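Local coordinates for coronin (Toxoplasma gondii, PDB 4OZU), which is an actin-binding protein of the parasite, relocalizing to the posterior pole and contributing to invasion and egress, and is represented here by its WD40 domain, at residues N14-A19 and S348-R353; A98-I103 and L130-S135; S174-K179 and S216-C221. All blocks are in the same frame, centred on the assembly; numbering follows the deposited sequence.

Contact 1 (N14-A19 and S348-R353)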
# COMPACT_ATOMS: atom_id res chain seq x y z
N ASN A 14 -14.89 14.64 10.64
CA ASN A 14 -13.86 14.97 11.61
C ASN A 14 -12.95 13.78 11.84
O ASN A 14 -13.41 12.69 12.14
CB ASN A 14 -14.48 15.40 12.94
CG ASN A 14 -15.51 16.49 12.77
OD1 ASN A 14 -16.72 16.26 12.91
ND2 ASN A 14 -15.05 17.70 12.48
N LEU A 15 -11.65 14.01 11.69
CA LEU A 15 -10.66 12.98 11.90
C LEU A 15 -9.35 13.67 12.23
O LEU A 15 -8.85 14.43 11.41
CB LEU A 15 -10.51 12.09 10.67
CG LEU A 15 -9.69 10.82 10.84
CD1 LEU A 15 -10.46 9.79 11.63
CD2 LEU A 15 -9.28 10.26 9.48
N TYR A 16 -8.82 13.44 13.42
CA TYR A 16 -7.60 14.13 13.81
C TYR A 16 -6.43 13.16 13.93
O TYR A 16 -6.59 11.99 14.29
CB TYR A 16 -7.81 14.91 15.12
CG TYR A 16 -7.99 14.09 16.37
CD1 TYR A 16 -9.26 13.73 16.81
CD2 TYR A 16 -6.90 13.71 17.15
CE1 TYR A 16 -9.44 13.01 17.98
CE2 TYR A 16 -7.07 12.99 18.32
CZ TYR A 16 -8.34 12.64 18.73
OH TYR A 16 -8.52 11.92 19.89
N ALA A 17 -5.26 13.66 13.59
CA ALA A 17 -4.03 12.90 13.66
C ALA A 17 -3.39 13.08 15.03
O ALA A 17 -3.23 14.21 15.48
CB ALA A 17 -3.08 13.32 12.56
N GLU A 18 -3.04 11.98 15.68
CA GLU A 18 -2.36 12.04 16.97
C GLU A 18 -1.08 11.20 16.93
O GLU A 18 -1.14 9.97 16.81
CB GLU A 18 -3.27 11.56 18.09
CG GLU A 18 -2.62 11.61 19.46
CD GLU A 18 -3.61 11.39 20.59
OE1 GLU A 18 -4.32 10.36 20.58
OE2 GLU A 18 -3.67 12.26 21.49
N ALA A 19 0.06 11.86 16.98
CA ALA A 19 1.34 11.17 17.07
C ALA A 19 1.47 10.54 18.45
O ALA A 19 1.24 11.21 19.45
CB ALA A 19 2.49 12.13 16.80
N SER A 348 -1.90 7.99 14.88
CA SER A 348 -3.28 7.51 14.85
C SER A 348 -4.18 8.53 14.16
O SER A 348 -3.98 9.73 14.31
CB SER A 348 -3.80 7.23 16.27
OG SER A 348 -3.20 6.08 16.83
N PHE A 349 -5.16 8.03 13.41
CA PHE A 349 -6.21 8.88 12.87
C PHE A 349 -7.51 8.47 13.54
O PHE A 349 -8.00 7.35 13.38
CB PHE A 349 -6.26 8.75 11.35
CG PHE A 349 -4.96 9.10 10.70
CD1 PHE A 349 -4.65 10.42 10.42
CD2 PHE A 349 -4.02 8.13 10.44
CE1 PHE A 349 -3.43 10.75 9.85
CE2 PHE A 349 -2.80 8.45 9.87
CZ PHE A 349 -2.51 9.76 9.58
N ILE A 350 -8.04 9.41 14.32
CA ILE A 350 -9.09 9.16 15.29
C ILE A 350 -10.30 10.04 15.03
O ILE A 350 -10.16 11.24 14.80
CB ILE A 350 -8.57 9.41 16.72
CG1 ILE A 350 -7.49 8.38 17.07
CG2 ILE A 350 -9.69 9.32 17.74
CD1 ILE A 350 -6.60 8.79 18.19
N VAL A 351 -11.48 9.44 15.05
CA VAL A 351 -12.72 10.22 15.01
C VAL A 351 -13.03 10.73 16.41
O VAL A 351 -13.17 9.94 17.33
CB VAL A 351 -13.90 9.37 14.51
CG1 VAL A 351 -15.18 10.21 14.49
CG2 VAL A 351 -13.59 8.81 13.13
N PRO A 352 -13.14 12.07 16.57
CA PRO A 352 -13.44 12.58 17.91
C PRO A 352 -14.87 12.27 18.31
O PRO A 352 -15.80 12.55 17.56
CB PRO A 352 -13.23 14.09 17.76
CG PRO A 352 -13.46 14.37 16.32
CD PRO A 352 -13.00 13.15 15.58
N ARG A 353 -15.03 11.68 19.49
CA ARG A 353 -16.33 11.34 20.01
C ARG A 353 -16.38 11.70 21.49
O ARG A 353 -15.36 11.66 22.17
CB ARG A 353 -16.63 9.85 19.80
CG ARG A 353 -16.91 9.48 18.35
CD ARG A 353 -18.28 9.98 17.89
NE ARG A 353 -18.50 9.79 16.46
CZ ARG A 353 -18.94 8.67 15.90
NH1 ARG A 353 -19.20 7.59 16.63
NH2 ARG A 353 -19.11 8.62 14.58
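The Tyr16 ring carries Ile350 over one face, with CB of Ile350 4.1 Å from the ring centroid and offset toward the rim, a CH-pi contact 21° off the ring normal. At the ring's edge, near its plane, CB of Pro352 approaches CE1 of Tyr16 to 3.9 Å. The second ring, Phe349, meets CB of Ala17 obliquely; Tyr283 and Tyr294 also meet it, Tyr294 edge-to-face.

These side chains hang on an antiparallel pairing of strands 16-25 and 343-350, from near the two ends of the domain. This is the closure commonly called the velcro of a beta-propeller, in which the N-terminal strand completes the blade built by the C-terminal strands. The bridges are regular: Tyr16 with Ile350 and Glu18 with Ser348 are hydrogen-bonded pairs, and Ala17 with Phe349 is the non-hydrogen-bonded pair between them. Each hydrogen-bonded pair is gripped by two backbone bonds, exemplified by Tyr16 N to Ile350 O at 2.9 Å.

Tyr16 reaches its place because CG sits in the crowded position between the backbone N and carbonyl carbon (chi1 69°), which lays the ring alongside Ile350. Just before the strand, on the side of Phe349, Leu15 has CG anti to its backbone N. Its CD1 is 3.4 Å from the carbonyl carbon of Ile350 and 3.6 Å from CG2 of Val351. Buried Ser348 OG is hydrogen-bonded by Glu331, Trp20 and Arg329, so its hydroxyl ties Trp20 of strand 16-25 to Glu331 of strand 331-339 and to Arg329 in the loop before it.

The last pairing bond is the least ideal: Ser348 N lies 2.9 Å from Glu18 O but approaches it from 37° above the carbonyl plane.

Contact 2 (A98-I103 and L130-S135)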
# COMPACT_ATOMS: atom_id res chain seq x y z
N ALA A 98 10.55 -6.86 -3.47
CA ALA A 98 11.09 -6.59 -4.78
C ALA A 98 12.48 -6.01 -4.61
O ALA A 98 12.69 -5.17 -3.75
CB ALA A 98 10.20 -5.63 -5.55
N CYS A 99 13.42 -6.43 -5.45
CA CYS A 99 14.82 -6.07 -5.26
C CYS A 99 15.44 -5.49 -6.53
O CYS A 99 15.04 -5.81 -7.65
CB CYS A 99 15.60 -7.30 -4.81
SG CYS A 99 17.30 -6.97 -4.35
N GLU A 100 16.43 -4.61 -6.33
CA GLU A 100 17.16 -4.02 -7.44
C GLU A 100 17.88 -5.08 -8.27
O GLU A 100 18.26 -4.81 -9.41
CB GLU A 100 18.17 -2.99 -6.95
CG GLU A 100 17.62 -1.58 -6.82
CD GLU A 100 18.72 -0.53 -6.71
OE1 GLU A 100 19.88 -0.90 -6.41
OE2 GLU A 100 18.43 0.66 -6.94
N ASP A 101 18.08 -6.27 -7.71
CA ASP A 101 18.78 -7.32 -8.46
C ASP A 101 17.83 -8.10 -9.37
O ASP A 101 18.19 -9.14 -9.91
CB ASP A 101 19.53 -8.27 -7.50
CG ASP A 101 18.61 -9.00 -6.54
OD1 ASP A 101 17.37 -9.00 -6.73
OD2 ASP A 101 19.14 -9.60 -5.57
N THR A 102 16.61 -7.57 -9.53
CA THR A 102 15.59 -8.04 -10.48
C THR A 102 14.77 -9.22 -9.98
O THR A 102 13.88 -9.69 -10.68
CB THR A 102 16.20 -8.45 -11.86
OG1 THR A 102 16.84 -9.73 -11.77
CG2 THR A 102 17.19 -7.40 -12.37
N ILE A 103 15.02 -9.66 -8.75
CA ILE A 103 14.35 -10.83 -8.20
C ILE A 103 13.26 -10.44 -7.20
O ILE A 103 13.46 -9.59 -6.34
CB ILE A 103 15.38 -11.77 -7.52
CG1 ILE A 103 16.36 -12.29 -8.58
CG2 ILE A 103 14.68 -12.94 -6.83
CD1 ILE A 103 17.57 -13.01 -8.02
N LEU A 130 14.06 -8.17 -16.26
CA LEU A 130 15.33 -7.79 -16.89
C LEU A 130 15.99 -6.59 -16.23
O LEU A 130 17.18 -6.37 -16.42
CB LEU A 130 15.11 -7.50 -18.38
CG LEU A 130 14.60 -8.66 -19.23
CD1 LEU A 130 14.55 -8.26 -20.69
CD2 LEU A 130 15.44 -9.92 -19.06
N LYS A 131 15.23 -5.81 -15.47
CA LYS A 131 15.79 -4.68 -14.74
C LYS A 131 15.22 -4.67 -13.32
O LYS A 131 14.45 -5.55 -12.95
CB LYS A 131 15.50 -3.36 -15.46
CG LYS A 131 16.19 -3.22 -16.81
CD LYS A 131 17.70 -3.09 -16.64
CE LYS A 131 18.41 -2.95 -17.97
NZ LYS A 131 19.88 -2.77 -17.77
N LYS A 132 15.62 -3.69 -12.52
CA LYS A 132 15.19 -3.65 -11.13
C LYS A 132 13.68 -3.67 -11.03
O LYS A 132 12.97 -3.06 -11.84
CB LYS A 132 15.75 -2.41 -10.43
CG LYS A 132 15.37 -1.08 -11.03
CD LYS A 132 16.07 0.05 -10.28
CE LYS A 132 15.74 1.42 -10.86
NZ LYS A 132 16.59 2.48 -10.25
N VAL A 133 13.19 -4.42 -10.04
CA VAL A 133 11.76 -4.53 -9.80
C VAL A 133 11.37 -3.52 -8.74
O VAL A 133 12.03 -3.41 -7.70
CB VAL A 133 11.38 -5.95 -9.38
CG1 VAL A 133 9.91 -6.03 -9.03
CG2 VAL A 133 11.70 -6.92 -10.51
N LEU A 134 10.30 -2.78 -9.02
CA LEU A 134 9.96 -1.60 -8.23
C LEU A 134 8.71 -1.78 -7.39
O LEU A 134 8.43 -0.95 -6.52
CB LEU A 134 9.76 -0.40 -9.16
CG LEU A 134 10.94 -0.02 -10.05
CD1 LEU A 134 10.54 1.14 -10.95
CD2 LEU A 134 12.17 0.33 -9.23
N SER A 135 7.95 -2.83 -7.65
CA SER A 135 6.77 -3.11 -6.86
C SER A 135 6.49 -4.59 -6.78
O SER A 135 6.87 -5.35 -7.66
CB SER A 135 5.56 -2.37 -7.44
OG SER A 135 5.27 -2.81 -8.75
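A type I turn from Cys99 to Thr102 presents Cys99 O to the neighbouring blade, where it accepts a nearly straight but weak bond from Val133 N at 3.3 Å. The same oxygen closes the turn by accepting from Thr102 N, so one acceptor serves two donors. An Asx turn, Ile103 N to Asp101 OD1, braces the corner; OD2 of that aspartate is bound by Arg105 and Thr79.

Across the seam between two predicted WD repeats, Val133 points at the turn with its two methyls divided. CG1, anti to the backbone N (chi1 176°), meets CB of Ala98 at 3.5 Å, while CG2 lies 3.5 Å from Thr102 O. Farther out, CG2 of Thr102 sits 3.4 Å from Lys131 O. Glu100 and Lys132 extend alongside each other, leaving OE2 of Glu100 4.2 Å from NZ of Lys132, too far to pair as a salt bridge. Lys132 also makes a cation-pi contact with Phe151.

Val133 O, buried by the contact, finds no partner in the model. With a single weak bond, the seam rests mostly on van der Waals contact of aliphatic carbons with backbone oxygens and one methyl pair, the Glu100-Lys132 charges probably adding slight attraction.

Contact 3 (S174-K179 and S216-C221)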
# COMPACT_ATOMS: atom_id res chain seq x y z
N SER A 174 9.08 3.37 -17.96
CA SER A 174 9.22 2.76 -16.63
C SER A 174 7.94 2.86 -15.82
O SER A 174 7.22 3.86 -15.90
CB SER A 174 10.36 3.42 -15.85
OG SER A 174 11.57 3.39 -16.58
N LEU A 175 7.68 1.84 -15.02
CA LEU A 175 6.56 1.86 -14.08
C LEU A 175 6.88 2.71 -12.84
O LEU A 175 8.02 2.75 -12.38
CB LEU A 175 6.22 0.44 -13.66
CG LEU A 175 5.48 -0.32 -14.76
CD1 LEU A 175 5.87 -1.78 -14.77
CD2 LEU A 175 3.98 -0.16 -14.57
N LEU A 176 5.85 3.38 -12.32
CA LEU A 176 6.00 4.25 -11.16
C LEU A 176 5.08 3.81 -10.02
O LEU A 176 5.32 4.12 -8.86
CB LEU A 176 5.70 5.70 -11.54
CG LEU A 176 6.71 6.39 -12.46
CD1 LEU A 176 6.16 7.71 -12.95
CD2 LEU A 176 8.03 6.59 -11.75
N SER A 177 4.02 3.08 -10.37
CA SER A 177 3.15 2.48 -9.36
C SER A 177 2.30 1.39 -10.00
O SER A 177 2.06 1.40 -11.20
CB SER A 177 2.26 3.54 -8.71
OG SER A 177 1.22 3.95 -9.57
N ALA A 178 1.87 0.44 -9.18
CA ALA A 178 1.01 -0.64 -9.64
C ALA A 178 0.17 -1.10 -8.46
O ALA A 178 0.70 -1.41 -7.40
CB ALA A 178 1.83 -1.79 -10.21
N LYS A 179 -1.15 -1.11 -8.64
CA LYS A 179 -2.08 -1.44 -7.57
C LYS A 179 -3.24 -2.28 -8.09
O LYS A 179 -3.68 -2.10 -9.22
CB LYS A 179 -2.63 -0.16 -6.91
CG LYS A 179 -1.60 0.69 -6.20
CD LYS A 179 -1.23 0.10 -4.84
CE LYS A 179 -0.10 0.88 -4.19
NZ LYS A 179 0.31 0.28 -2.90
N SER A 216 5.71 16.81 -15.42
CA SER A 216 6.78 15.86 -15.74
C SER A 216 7.02 14.83 -14.63
O SER A 216 7.34 13.68 -14.92
CB SER A 216 8.08 16.61 -16.02
OG SER A 216 7.93 17.48 -17.13
N LYS A 217 6.89 15.25 -13.38
CA LYS A 217 7.24 14.37 -12.26
C LYS A 217 6.25 13.22 -12.10
O LYS A 217 5.26 13.13 -12.83
CB LYS A 217 7.34 15.18 -10.97
CG LYS A 217 8.57 16.11 -10.93
CD LYS A 217 8.84 16.63 -9.53
CE LYS A 217 8.60 18.13 -9.42
NZ LYS A 217 9.08 18.68 -8.13
N ALA A 218 6.53 12.34 -11.15
CA ALA A 218 5.90 11.03 -11.10
C ALA A 218 4.44 11.03 -10.66
O ALA A 218 4.09 11.62 -9.63
CB ALA A 218 6.70 10.11 -10.18
N CYS A 219 3.61 10.35 -11.45
CA CYS A 219 2.22 10.07 -11.09
C CYS A 219 2.13 8.77 -10.29
O CYS A 219 2.93 7.86 -10.50
CB CYS A 219 1.35 9.96 -12.35
SG CYS A 219 1.43 11.40 -13.43
N LYS A 220 1.17 8.70 -9.38
CA LYS A 220 0.98 7.51 -8.56
C LYS A 220 -0.50 7.20 -8.54
O LYS A 220 -1.31 8.11 -8.63
CB LYS A 220 1.49 7.73 -7.13
CG LYS A 220 2.96 8.11 -7.02
CD LYS A 220 3.87 6.90 -7.16
CE LYS A 220 5.34 7.30 -7.12
NZ LYS A 220 6.28 6.14 -7.17
N CYS A 221 -0.87 5.93 -8.43
CA CYS A 221 -2.28 5.58 -8.40
C CYS A 221 -2.62 4.60 -7.29
O CYS A 221 -1.74 3.98 -6.69
CB CYS A 221 -2.72 4.98 -9.74
SG CYS A 221 -2.18 3.26 -10.03
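At its tight end this contact is polar, because two donors from segment 216-221 reach across to segment 174-179. Lys220 bends at chi2 (-79°), which brings NZ to 2.8 Å from Leu176 O, the ammonium lying in the plane of that carbonyl. The same NZ forms a salt bridge with Glu35 and a hydrogen bond with Tyr272, so three partners hold it and its charge is probably well stabilised. Ser177 holds OG in the crowded position between its backbone N and carbonyl carbon (chi1 75°), where it accepts from Cys221 N at 3.1 Å. Thr190 OG1 also bonds with Ser177 OG and with Cys219 O, so this one hydroxyl bridges the two segments and helps fix the rotation of Ser177. Beyond the serine, CG of Lys179 comes within 3.3 Å of Cys221 O, while its chain turns away to a salt bridge with Glu137.

The other side is apolar and partly exposed, yet well packed at Leu176, whose CD1 rests 3.7 Å from CB of Ala218. The loose part is the exposed chain at Ser216 and Lys217, which does not touch segment 174-179.

The touching parts run in nearly the same direction, 5° apart. They belong to two sheets: 175-180 and 220-223 are the first strands, at one margin, of successive four-stranded blades, each hydrogen-bonded to the next strand of its own blade, 187-191 and 233-239.

How the contacts relate
Contact 1 closes the ring: residues 14-19 and 348-353 enclose nearly the whole propeller sequence, and contacts 2 and 3 are both nested within that span. Contacts 1 and 2 lie on opposite sides of the chain's centre, their own centres 37 Å apart and nearest atoms about 22 Å apart. Contact 3 is 29 Å from contact 1 between centres. Contacts 2 and 3 follow in series, with centres 16 Å apart, and touch: CD1 of Leu134 packs 3.3 Å from Leu175 O, and Ser135 OG lies 3.9 Å from CB of Ala178. Strand 133-138 thus meets one neighbour in contact 2 and the next through strand 175-180, whereas contact 1 pairs strands within a blade.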